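Local coordinates for DNA polymerase sliding clamp 2 (Sulfolobus tokodaii, PDB 3AIZ), which forms, with partner subunits, a ring-shaped sliding clamp that encircles DNA and tethers the polymerase and other DNA-processing proteins to it, at residues G18-T23 with F209-I214; I26-N29 with S34-S37; L66-N71 with A96-T101; N164-S169 with K188-E193; I230-D235 with L240-A245. One frame throughout, in Å; residues are numbered along the deposited sequence.

Overall arrangement
The five contacts run along the length of one clamp subunit, from its N-terminal to its C-terminal domain. Interactions 3 and 4 mark the far parts of the two domains, their centres about 41 Å apart. In the N-terminal domain interactions 2 and 3 lie about 10 Å apart, centre to centre, and are joined directly: strand 25-30 pairs with strand 66-71, and Leu28 packs on Ile70. Near the middle of the chain, interaction 1 brings the two domains together and rests on interaction 5, about 9 Å away between centres, through Thr212 and Ile214 against Ile230 and Val232. Interaction 4 stands about 18 Å from interaction 5, again between centres, without touching it.

Interaction 1 of 5, residues G18-T23 with F209-I214; sequences GLLKVT and FKVTSI
Val211 turns CG1 anti to its own backbone N (chi1 169°) and leaves CG2 beside that N, an orientation that points both methyls at the loop 18-23. Leu20 meets it with CG anti to its carbonyl carbon (chi1 -68°), which sends CD2 forward to the helix. The two side chains slide past each other in opposite directions, and the touch is made alongside, Leu20 CD2 lying 3.9 Å from Val211 CG2. The second methyl does different work: Val211 CG1 sits 3.6 Å from Gly18 CA, where the absence of a side chain lets the helix come right up to the loop backbone. The contact is wholly apolar, a single valine inserted between a glycine and a leucine.

Val211 closes helix 202-211, and two hydroxyls tie down the 3-10 turn that follows. Thr212 OG1 donates to Phe209 O at 2.7 Å, and Ser213 OG donates to Lys210 O at 3.1 Å. On the loop side, Leu19 to Val22 form a type II turn, and Leu20 O accepts a hydrogen bond from Tyr39 OH of strand 34-40. The contact thus joins the loop between helix 9-16 and strand 25-30 of the N-terminal domain to the last helix of the C-terminal domain, with Leu240 of strand 239-244 packed against both Leu19 and Val211.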
# COMPACT_ATOMS: atom_id res chain seq x y z
N GLY A 18 -16.72 23.45 3.28
CA GLY A 18 -17.47 23.73 4.49
C GLY A 18 -18.93 24.04 4.22
O GLY A 18 -19.72 24.18 5.15
N LEU A 19 -19.28 24.14 2.95
CA LEU A 19 -20.67 24.41 2.57
C LEU A 19 -21.56 23.21 2.87
O LEU A 19 -21.60 22.24 2.11
CB LEU A 19 -20.75 24.78 1.08
CG LEU A 19 -19.90 25.98 0.65
CD1 LEU A 19 -20.12 26.30 -0.82
CD2 LEU A 19 -20.20 27.19 1.51
N LEU A 20 -22.27 23.28 3.99
CA LEU A 20 -23.11 22.18 4.45
C LEU A 20 -24.35 21.97 3.59
O LEU A 20 -25.06 22.93 3.26
CB LEU A 20 -23.53 22.40 5.91
CG LEU A 20 -22.43 22.31 6.96
CD1 LEU A 20 -22.95 22.78 8.31
CD2 LEU A 20 -21.88 20.89 7.06
N LYS A 21 -24.61 20.72 3.23
CA LYS A 21 -25.79 20.37 2.44
C LYS A 21 -25.86 21.14 1.13
O LYS A 21 -26.92 21.26 0.53
CB LYS A 21 -27.07 20.60 3.24
CG LYS A 21 -27.22 19.70 4.46
CD LYS A 21 -28.50 20.03 5.23
CE LYS A 21 -28.65 19.16 6.46
NZ LYS A 21 -28.79 17.71 6.11
N VAL A 22 -24.72 21.66 0.68
CA VAL A 22 -24.67 22.42 -0.56
C VAL A 22 -24.93 21.52 -1.76
O VAL A 22 -24.32 20.46 -1.90
CB VAL A 22 -23.32 23.14 -0.75
CG1 VAL A 22 -22.18 22.14 -0.92
CG2 VAL A 22 -23.38 24.08 -1.94
N THR A 23 -25.84 21.95 -2.63
CA THR A 23 -26.15 21.19 -3.83
C THR A 23 -24.98 21.27 -4.81
O THR A 23 -23.99 21.95 -4.54
CB THR A 23 -27.45 21.70 -4.50
OG1 THR A 23 -27.70 20.95 -5.70
CG2 THR A 23 -27.33 23.18 -4.85
N PHE A 209 -20.23 23.36 13.74
CA PHE A 209 -19.08 23.34 14.64
C PHE A 209 -17.94 22.49 14.10
O PHE A 209 -16.77 22.88 14.16
CB PHE A 209 -19.50 22.86 16.03
CG PHE A 209 -19.98 23.96 16.93
CD1 PHE A 209 -20.57 25.09 16.40
CD2 PHE A 209 -19.85 23.85 18.31
CE1 PHE A 209 -21.01 26.11 17.23
CE2 PHE A 209 -20.30 24.86 19.14
CZ PHE A 209 -20.88 25.99 18.60
N LYS A 210 -18.28 21.31 13.59
CA LYS A 210 -17.28 20.39 13.06
C LYS A 210 -16.49 21.04 11.92
O LYS A 210 -15.29 20.82 11.77
CB LYS A 210 -17.95 19.10 12.57
CG LYS A 210 -16.99 18.02 12.11
CD LYS A 210 -17.74 16.72 11.83
CE LYS A 210 -16.81 15.64 11.28
NZ LYS A 210 -16.24 16.01 9.95
N VAL A 211 -17.18 21.86 11.13
CA VAL A 211 -16.57 22.54 9.99
C VAL A 211 -15.62 23.66 10.42
O VAL A 211 -14.62 23.92 9.76
CB VAL A 211 -17.65 23.11 9.05
CG1 VAL A 211 -17.02 24.04 8.02
CG2 VAL A 211 -18.41 21.99 8.37
N THR A 212 -15.95 24.32 11.53
CA THR A 212 -15.18 25.48 11.98
C THR A 212 -13.76 25.13 12.39
O THR A 212 -12.98 26.02 12.74
CB THR A 212 -15.88 26.19 13.16
OG1 THR A 212 -15.77 25.38 14.34
CG2 THR A 212 -17.34 26.44 12.85
N SER A 213 -13.41 23.85 12.35
CA SER A 213 -12.08 23.41 12.75
C SER A 213 -11.00 23.92 11.81
O SER A 213 -9.82 23.96 12.16
CB SER A 213 -12.02 21.88 12.86
OG SER A 213 -12.24 21.27 11.60
N ILE A 214 -11.40 24.32 10.60
CA ILE A 214 -10.46 24.83 9.61
C ILE A 214 -9.93 26.21 9.98
O ILE A 214 -9.07 26.76 9.30
CB ILE A 214 -11.11 24.91 8.21
CG1 ILE A 214 -12.15 26.03 8.16
CG2 ILE A 214 -11.71 23.57 7.82
CD1 ILE A 214 -12.82 26.19 6.82

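Interaction 2 of 5, residues I26-N29 with S34-S37; sequences IILN and SIFS
Asn29 lays its CB on the ring of Phe36, the central feature of a beta hairpin made by strands 25-30 and 34-40 in the N-terminal clamp domain. The two residues form an antiparallel hydrogen-bonded pair with side chains on the same face of the sheet. Phe36 holds CG between its backbone N and carbonyl carbon (chi1 73°), a rotamer that swings the ring back across the strand boundary toward Asn29. Asn29 CB then stands 3.7 Å from the ring centroid, almost on the ring normal, a CH-pi contact over the face. The amide does not lie flat on the ring: its plane is turned 48° from that of the phenyl group, and ND2 comes near the CE2 side while making a weak bond to Phe36 O. The stronger hold on this amide is at OD1, which accepts from Asp123 N in the chain that leads from the N-terminal to the C-terminal domain.

The backbones of this pair are joined by two bonds, Asn29 N to Phe36 O at 2.7 Å and Phe36 N to Asn29 O at 2.9 Å. The opposite face of the sheet carries Leu28 and Ile35, whose side chains meet at an oblique angle, Leu28 CD2 4.2 Å from Ile35 CG2. Phe50 of strand 46-53 also packs on Leu28. Further along, Ser37 sets its hydroxyl anti to its backbone N, and Ser37 OG donates to Ile27 O at 3.1 Å, approaching from above the carbonyl plane.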
# COMPACT_ATOMS: atom_id res chain seq x y z
N ILE A 26 -23.82 26.20 -7.21
CA ILE A 26 -23.85 27.39 -6.38
C ILE A 26 -23.75 28.63 -7.25
O ILE A 26 -23.38 28.55 -8.42
CB ILE A 26 -22.70 27.42 -5.36
CG1 ILE A 26 -21.37 27.68 -6.07
CG2 ILE A 26 -22.65 26.12 -4.57
CD1 ILE A 26 -20.20 27.85 -5.12
N ILE A 27 -24.09 29.78 -6.68
CA ILE A 27 -24.00 31.04 -7.40
C ILE A 27 -22.91 31.93 -6.82
O ILE A 27 -23.07 32.49 -5.73
CB ILE A 27 -25.34 31.80 -7.38
CG1 ILE A 27 -26.43 30.99 -8.09
CG2 ILE A 27 -25.19 33.17 -8.04
CD1 ILE A 27 -27.76 31.70 -8.18
N LEU A 28 -21.81 32.05 -7.54
CA LEU A 28 -20.74 32.97 -7.16
C LEU A 28 -21.13 34.39 -7.53
O LEU A 28 -21.33 34.71 -8.71
CB LEU A 28 -19.43 32.60 -7.86
CG LEU A 28 -18.57 31.50 -7.24
CD1 LEU A 28 -17.41 31.17 -8.17
CD2 LEU A 28 -18.06 31.92 -5.87
N ASN A 29 -21.24 35.26 -6.53
CA ASN A 29 -21.59 36.65 -6.76
C ASN A 29 -20.37 37.56 -6.73
O ASN A 29 -19.69 37.67 -5.71
CB ASN A 29 -22.62 37.11 -5.73
CG ASN A 29 -23.90 36.29 -5.77
OD1 ASN A 29 -24.59 36.25 -6.79
ND2 ASN A 29 -24.22 35.64 -4.66
N SER A 34 -16.96 42.50 -2.53
CA SER A 34 -16.58 41.12 -2.24
C SER A 34 -17.13 40.12 -3.24
O SER A 34 -18.16 40.35 -3.87
CB SER A 34 -17.04 40.72 -0.84
OG SER A 34 -18.44 40.55 -0.80
N ILE A 35 -16.43 38.99 -3.37
CA ILE A 35 -16.97 37.83 -4.04
C ILE A 35 -17.63 36.99 -2.96
O ILE A 35 -17.05 36.79 -1.89
CB ILE A 35 -15.87 36.99 -4.71
CG1 ILE A 35 -15.09 37.83 -5.72
CG2 ILE A 35 -16.47 35.76 -5.38
CD1 ILE A 35 -13.95 37.09 -6.37
N PHE A 36 -18.85 36.52 -3.21
CA PHE A 36 -19.55 35.75 -2.20
C PHE A 36 -20.61 34.82 -2.77
O PHE A 36 -21.12 35.03 -3.86
CB PHE A 36 -20.18 36.68 -1.16
CG PHE A 36 -21.38 37.42 -1.67
CD1 PHE A 36 -21.25 38.70 -2.19
CD2 PHE A 36 -22.64 36.84 -1.63
CE1 PHE A 36 -22.36 39.38 -2.66
CE2 PHE A 36 -23.75 37.52 -2.10
CZ PHE A 36 -23.60 38.80 -2.62
N SER A 37 -20.94 33.79 -1.99
CA SER A 37 -22.01 32.87 -2.34
C SER A 37 -22.79 32.55 -1.08
O SER A 37 -22.20 32.27 -0.03
CB SER A 37 -21.43 31.59 -2.94
OG SER A 37 -22.46 30.69 -3.31

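Interaction 3 of 5, residues L66-N71 with A96-T101; sequences LGIKIN and AGLKVT
The flat group that Ile68 meets is the peptide between Gly97 and Leu98: its CD1 lies to one side of the peptide plane and past the oxygen, 3.9 Å from Gly97 O, and is not stacked on the peptide. The rest of the contact is between branched aliphatic side chains. Leu98 places CG anti to its backbone N (chi1 -180°) and spreads its two methyls over strand 66-71, one for each isoleucine. Leu98 CD1 reaches Ile68 CD1 at 4.1 Å, the two side chains crossing at about a right angle, while Leu98 CD2 lies 4.1 Å from Ile70 CD1 in a more slanting approach. One leucine therefore bridges two residues that alternate along the facing strand, and all these groups are buried. The strands themselves are not paired; they pass at 74° with their axes 7.6 Å apart at closest, so they meet through side chains of strand 66-71 packed on Leu98 and on the backbone at Gly97.

Strand 66-71 is hydrogen-bonded to strands 25-30 and 109-120, and Leu28 packs on both Ile70 and Leu98. Helix 72-80 follows directly, with Asn71 OD1 capping Asn73 N; its Leu75 touches both Ile70 and Val100, so the helix packs against both strands.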
# COMPACT_ATOMS: atom_id res chain seq x y z
N LEU A 66 -22.31 40.95 -11.08
CA LEU A 66 -22.74 39.79 -11.86
C LEU A 66 -22.55 38.50 -11.07
O LEU A 66 -21.65 38.39 -10.24
CB LEU A 66 -21.97 39.73 -13.18
CG LEU A 66 -22.23 38.56 -14.13
CD1 LEU A 66 -22.04 39.00 -15.58
CD2 LEU A 66 -21.32 37.39 -13.80
N GLY A 67 -23.41 37.51 -11.33
CA GLY A 67 -23.33 36.23 -10.65
C GLY A 67 -23.27 35.06 -11.61
O GLY A 67 -24.02 35.01 -12.59
N ILE A 68 -22.38 34.12 -11.34
CA ILE A 68 -22.22 32.95 -12.21
C ILE A 68 -22.57 31.66 -11.47
O ILE A 68 -21.89 31.28 -10.52
CB ILE A 68 -20.78 32.84 -12.74
CG1 ILE A 68 -20.25 34.21 -13.17
CG2 ILE A 68 -20.71 31.85 -13.89
CD1 ILE A 68 -18.85 34.18 -13.74
N LYS A 69 -23.62 30.99 -11.93
CA LYS A 69 -24.04 29.73 -11.34
C LYS A 69 -23.19 28.58 -11.88
O LYS A 69 -23.31 28.21 -13.04
CB LYS A 69 -25.52 29.48 -11.62
CG LYS A 69 -26.09 28.24 -10.95
CD LYS A 69 -27.60 28.18 -11.10
CE LYS A 69 -28.18 26.95 -10.41
NZ LYS A 69 -27.71 25.69 -11.04
N ILE A 70 -22.33 28.03 -11.03
CA ILE A 70 -21.39 27.00 -11.45
C ILE A 70 -21.52 25.71 -10.64
O ILE A 70 -22.12 25.70 -9.56
CB ILE A 70 -19.94 27.50 -11.33
CG1 ILE A 70 -19.54 27.63 -9.86
CG2 ILE A 70 -19.77 28.82 -12.06
CD1 ILE A 70 -18.11 28.05 -9.66
N ASN A 71 -20.95 24.63 -11.16
CA ASN A 71 -20.91 23.36 -10.47
C ASN A 71 -19.76 23.33 -9.46
O ASN A 71 -18.59 23.28 -9.85
CB ASN A 71 -20.77 22.21 -11.47
CG ASN A 71 -20.88 20.84 -10.82
OD1 ASN A 71 -20.53 20.66 -9.65
ND2 ASN A 71 -21.37 19.86 -11.57
N ALA A 96 -18.63 31.45 -21.90
CA ALA A 96 -19.23 30.16 -21.63
C ALA A 96 -19.49 29.94 -20.14
O ALA A 96 -20.41 29.21 -19.76
CB ALA A 96 -18.36 29.04 -22.18
N GLY A 97 -18.69 30.58 -19.29
CA GLY A 97 -18.85 30.45 -17.86
C GLY A 97 -17.75 31.11 -17.04
O GLY A 97 -17.67 32.33 -16.96
N LEU A 98 -16.91 30.28 -16.43
CA LEU A 98 -15.87 30.78 -15.54
C LEU A 98 -14.58 29.98 -15.69
O LEU A 98 -14.59 28.75 -15.66
CB LEU A 98 -16.34 30.72 -14.09
CG LEU A 98 -15.38 31.21 -13.00
CD1 LEU A 98 -15.03 32.67 -13.20
CD2 LEU A 98 -15.99 30.99 -11.62
N LYS A 99 -13.46 30.68 -15.85
CA LYS A 99 -12.16 30.04 -15.96
C LYS A 99 -11.39 30.17 -14.64
O LYS A 99 -11.10 31.27 -14.19
CB LYS A 99 -11.34 30.66 -17.09
CG LYS A 99 -9.92 30.13 -17.20
CD LYS A 99 -9.15 30.85 -18.29
CE LYS A 99 -7.70 30.38 -18.34
NZ LYS A 99 -6.92 31.09 -19.39
N VAL A 100 -11.06 29.03 -14.04
CA VAL A 100 -10.33 29.02 -12.78
C VAL A 100 -8.91 28.51 -12.98
O VAL A 100 -8.70 27.45 -13.58
CB VAL A 100 -11.04 28.17 -11.71
CG1 VAL A 100 -10.24 28.17 -10.42
CG2 VAL A 100 -12.45 28.68 -11.48
N THR A 101 -7.93 29.25 -12.47
CA THR A 101 -6.53 28.86 -12.61
C THR A 101 -5.82 28.81 -11.26
O THR A 101 -5.92 29.74 -10.46
CB THR A 101 -5.76 29.83 -13.53
OG1 THR A 101 -6.39 29.87 -14.82
CG2 THR A 101 -4.32 29.38 -13.69

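Interaction 4 of 5, residues N164-S169 with K188-E193; sequences NTVTLS and KSLNVE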
# COMPACT_ATOMS: atom_id res chain seq x y z
N ASN A 164 -19.00 36.13 32.69
CA ASN A 164 -17.70 35.46 32.60
C ASN A 164 -17.72 34.01 32.11
O ASN A 164 -16.68 33.37 32.01
CB ASN A 164 -16.99 35.51 33.96
CG ASN A 164 -16.58 36.92 34.35
OD1 ASN A 164 -16.53 37.82 33.52
ND2 ASN A 164 -16.28 37.11 35.63
N THR A 165 -18.90 33.49 31.79
CA THR A 165 -19.02 32.07 31.45
C THR A 165 -20.06 31.78 30.37
O THR A 165 -21.19 32.26 30.44
CB THR A 165 -19.36 31.23 32.69
OG1 THR A 165 -18.33 31.39 33.68
CG2 THR A 165 -19.49 29.76 32.33
N VAL A 166 -19.67 30.99 29.37
CA VAL A 166 -20.60 30.51 28.36
C VAL A 166 -20.90 29.04 28.62
O VAL A 166 -19.98 28.23 28.80
CB VAL A 166 -20.05 30.68 26.93
CG1 VAL A 166 -21.04 30.14 25.91
CG2 VAL A 166 -19.74 32.14 26.65
N THR A 167 -22.18 28.69 28.66
CA THR A 167 -22.60 27.34 29.03
C THR A 167 -23.44 26.67 27.94
O THR A 167 -24.36 27.28 27.40
CB THR A 167 -23.41 27.36 30.34
OG1 THR A 167 -22.61 27.91 31.39
CG2 THR A 167 -23.85 25.96 30.72
N LEU A 168 -23.11 25.42 27.63
CA LEU A 168 -23.91 24.63 26.70
C LEU A 168 -24.47 23.40 27.41
O LEU A 168 -23.75 22.72 28.14
CB LEU A 168 -23.07 24.21 25.49
CG LEU A 168 -22.54 25.32 24.58
CD1 LEU A 168 -21.31 25.99 25.19
CD2 LEU A 168 -22.21 24.77 23.20
N SER A 169 -25.75 23.12 27.20
CA SER A 169 -26.42 22.03 27.90
C SER A 169 -27.36 21.23 27.02
O SER A 169 -28.08 21.79 26.19
CB SER A 169 -27.20 22.58 29.10
OG SER A 169 -26.33 23.18 30.05
N LYS A 188 -10.47 32.65 23.59
CA LYS A 188 -9.43 33.65 23.43
C LYS A 188 -9.97 35.02 23.80
O LYS A 188 -9.23 35.90 24.22
CB LYS A 188 -8.91 33.66 21.99
CG LYS A 188 -8.35 32.33 21.52
CD LYS A 188 -7.79 32.44 20.12
CE LYS A 188 -7.17 31.13 19.66
NZ LYS A 188 -6.55 31.26 18.31
N SER A 189 -11.28 35.19 23.64
CA SER A 189 -11.95 36.44 23.98
C SER A 189 -13.42 36.20 24.28
O SER A 189 -14.05 35.32 23.69
CB SER A 189 -11.81 37.46 22.84
OG SER A 189 -12.54 37.05 21.70
N LEU A 190 -13.98 36.99 25.19
CA LEU A 190 -15.38 36.87 25.57
C LEU A 190 -16.01 38.24 25.81
O LEU A 190 -15.52 39.02 26.62
CB LEU A 190 -15.52 35.99 26.81
CG LEU A 190 -16.94 35.81 27.36
CD1 LEU A 190 -17.85 35.18 26.32
CD2 LEU A 190 -16.92 34.98 28.63
N ASN A 191 -17.09 38.52 25.10
CA ASN A 191 -17.80 39.79 25.23
C ASN A 191 -19.27 39.58 25.56
O ASN A 191 -20.05 39.16 24.70
CB ASN A 191 -17.66 40.61 23.95
CG ASN A 191 -16.21 40.93 23.61
OD1 ASN A 191 -15.34 40.95 24.48
ND2 ASN A 191 -15.94 41.19 22.33
N VAL A 192 -19.64 39.86 26.80
CA VAL A 192 -21.01 39.64 27.25
C VAL A 192 -21.70 40.95 27.61
O VAL A 192 -21.64 41.41 28.75
CB VAL A 192 -21.06 38.70 28.47
CG1 VAL A 192 -22.49 38.43 28.88
CG2 VAL A 192 -20.33 37.40 28.16
N GLU A 193 -22.37 41.55 26.62
CA GLU A 193 -23.09 42.79 26.82
C GLU A 193 -24.20 42.62 27.86
O GLU A 193 -24.56 43.57 28.56
CB GLU A 193 -23.68 43.30 25.51
CG GLU A 193 -22.65 43.59 24.43
CD GLU A 193 -23.26 44.17 23.17
OE1 GLU A 193 -24.51 44.27 23.10
OE2 GLU A 193 -22.50 44.52 22.24
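Leu190 bridges to Val166 and to the backbone at Asn164, linking two strands of the C-terminal DNA-clamp domain that are not paired with each other. Strand 165-172 has its backbone bonded to strands 156-161 and 175-183, whereas strand 186-192 lies beside strand 134-138. The strands therefore meet through Leu190, in a partly buried contact.

Apolar packing comes first. Leu190 holds CG anti to its backbone N (chi1 178°), which carries both of its methyls toward the other strand. CD1 goes to the valine, whose CG2 stands beside its own backbone N and comes forward to meet it; the two side chains cross at a slant. Phe136 of strand 134-138 packs against both Val166 and Leu190, and Val192, on the same side of its strand as Leu190, rests on Val134.

The second kind of contact is methyl over peptide. Leu190 CD2 sits above the plane of the Asn164-Thr165 peptide, almost directly over the carbonyl carbon, with Asn164 C at 3.7 Å and Thr165 N at 4.0 Å. The backbone here is held by Asp162, whose OD1 accepts a hydrogen bond from Asn164 N and a weak one from Thr165 N.

Polar bonds hold the other segment in place from outside the contact. Lys188 and Ser189 both face Thr137 in a classic beta bulge, and Ser189 OG is hydrogen-bonded to Thr137 OG1. Leu190 follows the bulge, and its CD1 ends 3.6 Å from Val166 CG2.

Interaction 5 of 5, residues I230-D235 with L240-A245; sequences IEVPTD and LIFWIA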
# COMPACT_ATOMS: atom_id res chain seq x y z
N ILE A 230 -21.78 32.29 13.30
CA ILE A 230 -20.43 31.76 13.37
C ILE A 230 -19.57 32.30 12.22
O ILE A 230 -19.93 32.18 11.05
CB ILE A 230 -20.40 30.21 13.33
CG1 ILE A 230 -21.03 29.63 14.59
CG2 ILE A 230 -18.98 29.71 13.19
CD1 ILE A 230 -22.54 29.64 14.59
N GLU A 231 -18.43 32.89 12.57
CA GLU A 231 -17.49 33.39 11.58
C GLU A 231 -16.25 32.51 11.54
O GLU A 231 -15.58 32.33 12.56
CB GLU A 231 -17.10 34.84 11.88
CG GLU A 231 -18.27 35.80 12.01
CD GLU A 231 -17.83 37.24 12.22
OE1 GLU A 231 -16.69 37.57 11.83
OE2 GLU A 231 -18.63 38.03 12.77
N VAL A 232 -15.94 31.97 10.37
CA VAL A 232 -14.79 31.09 10.20
C VAL A 232 -13.78 31.72 9.25
O VAL A 232 -13.80 31.45 8.05
CB VAL A 232 -15.22 29.72 9.65
CG1 VAL A 232 -14.03 28.77 9.62
CG2 VAL A 232 -16.35 29.14 10.49
N PRO A 233 -12.89 32.57 9.80
CA PRO A 233 -11.89 33.28 9.01
C PRO A 233 -10.73 32.38 8.61
O PRO A 233 -10.43 31.41 9.31
CB PRO A 233 -11.37 34.35 9.99
CG PRO A 233 -12.32 34.33 11.16
CD PRO A 233 -12.84 32.94 11.22
N THR A 234 -10.09 32.69 7.49
CA THR A 234 -8.86 32.01 7.10
C THR A 234 -7.71 33.00 7.15
O THR A 234 -7.92 34.20 7.26
CB THR A 234 -8.97 31.41 5.68
OG1 THR A 234 -9.13 32.47 4.72
CG2 THR A 234 -10.16 30.47 5.59
N ASP A 235 -6.48 32.49 7.09
CA ASP A 235 -5.30 33.34 7.18
C ASP A 235 -5.08 34.16 5.92
O ASP A 235 -4.15 34.96 5.85
CB ASP A 235 -4.06 32.51 7.51
CG ASP A 235 -4.08 31.95 8.92
OD1 ASP A 235 -4.92 32.40 9.73
OD2 ASP A 235 -3.25 31.06 9.22
N LEU A 240 -15.90 32.05 6.12
CA LEU A 240 -17.15 31.29 6.20
C LEU A 240 -18.04 31.91 7.27
O LEU A 240 -17.58 32.24 8.36
CB LEU A 240 -16.88 29.82 6.52
CG LEU A 240 -16.90 28.85 5.35
CD1 LEU A 240 -16.53 27.44 5.81
CD2 LEU A 240 -18.26 28.85 4.67
N ILE A 241 -19.32 32.06 6.95
CA ILE A 241 -20.26 32.66 7.89
C ILE A 241 -21.54 31.84 7.96
O ILE A 241 -22.17 31.57 6.94
CB ILE A 241 -20.61 34.11 7.49
CG1 ILE A 241 -19.34 34.95 7.38
CG2 ILE A 241 -21.58 34.72 8.49
CD1 ILE A 241 -19.58 36.37 6.96
N PHE A 242 -21.91 31.44 9.17
CA PHE A 242 -23.11 30.63 9.36
C PHE A 242 -24.14 31.37 10.19
O PHE A 242 -23.80 32.16 11.07
CB PHE A 242 -22.76 29.31 10.04
CG PHE A 242 -21.85 28.43 9.22
CD1 PHE A 242 -20.48 28.48 9.41
CD2 PHE A 242 -22.37 27.57 8.27
CE1 PHE A 242 -19.64 27.68 8.66
CE2 PHE A 242 -21.53 26.76 7.52
CZ PHE A 242 -20.17 26.82 7.72
N TRP A 243 -25.41 31.12 9.90
CA TRP A 243 -26.51 31.64 10.70
C TRP A 243 -27.46 30.52 11.06
O TRP A 243 -28.02 29.86 10.19
CB TRP A 243 -27.25 32.75 9.95
CG TRP A 243 -26.53 34.06 9.93
CD1 TRP A 243 -25.76 34.56 8.92
CD2 TRP A 243 -26.52 35.05 10.97
NE1 TRP A 243 -25.27 35.80 9.27
CE2 TRP A 243 -25.72 36.12 10.52
CE3 TRP A 243 -27.11 35.13 12.24
CZ2 TRP A 243 -25.49 37.25 11.29
CZ3 TRP A 243 -26.88 36.26 13.00
CH2 TRP A 243 -26.08 37.31 12.53
N ILE A 244 -27.64 30.29 12.36
CA ILE A 244 -28.51 29.23 12.84
C ILE A 244 -29.77 29.80 13.46
O ILE A 244 -29.72 30.63 14.36
CB ILE A 244 -27.80 28.34 13.89
CG1 ILE A 244 -26.59 27.63 13.28
CG2 ILE A 244 -28.76 27.31 14.46
CD1 ILE A 244 -25.39 28.52 13.07
N ALA A 245 -30.92 29.35 12.96
CA ALA A 245 -32.20 29.76 13.53
C ALA A 245 -32.40 29.07 14.87
O ALA A 245 -32.29 27.85 14.97
CB ALA A 245 -33.34 29.43 12.58
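Val232 and Leu240 stand side by side on one face of the paired strands, their CB atoms 3.5 Å apart, and the ring of Phe242 lies next to them, its edge against Val232. Val232 sets CG2 beside its backbone N, anti to the carbonyl carbon, so that this methyl leans diagonally to the ring, Val232 CG2 lying 4.0 Å from Phe242 CE1. The same face continues with Ile230, whose CB is 4.1 Å from Phe242 CB, directly across the strand boundary. Beyond it Ile230 extends CD1 obliquely to the methyl end of Ile244, CD1 to CD1 3.4 Å. Along this face the bumps that fit against one another are thus Val232 with the Phe242 ring and Ile230 with Ile244, each pair drawn from both strands.

The strands form the last beta hairpin of the C-terminal domain, antiparallel at 169°, with Ile230 opposite Phe242 and Val232 opposite Leu240 as hydrogen-bonded pairs. Each pair has two backbone bonds, among them Phe242 N to Ile230 O at 2.8 Å and Leu240 N to Val232 O at 2.9 Å. Between them lies the non-hydrogen-bonded pair of Glu231 and Ile241, whose side chains project from the other face of the sheet.

Neighbours close in on the apolar row: Thr212 covers Ile230, Ile214 covers Val232, and Val48 of strand 46-53 packs on Phe242. Along its other edge strand 239-244 is bonded through its backbone to strand 46-53 of the N-terminal domain, Ile241 pairing with Ile49 and Trp243 with Met47.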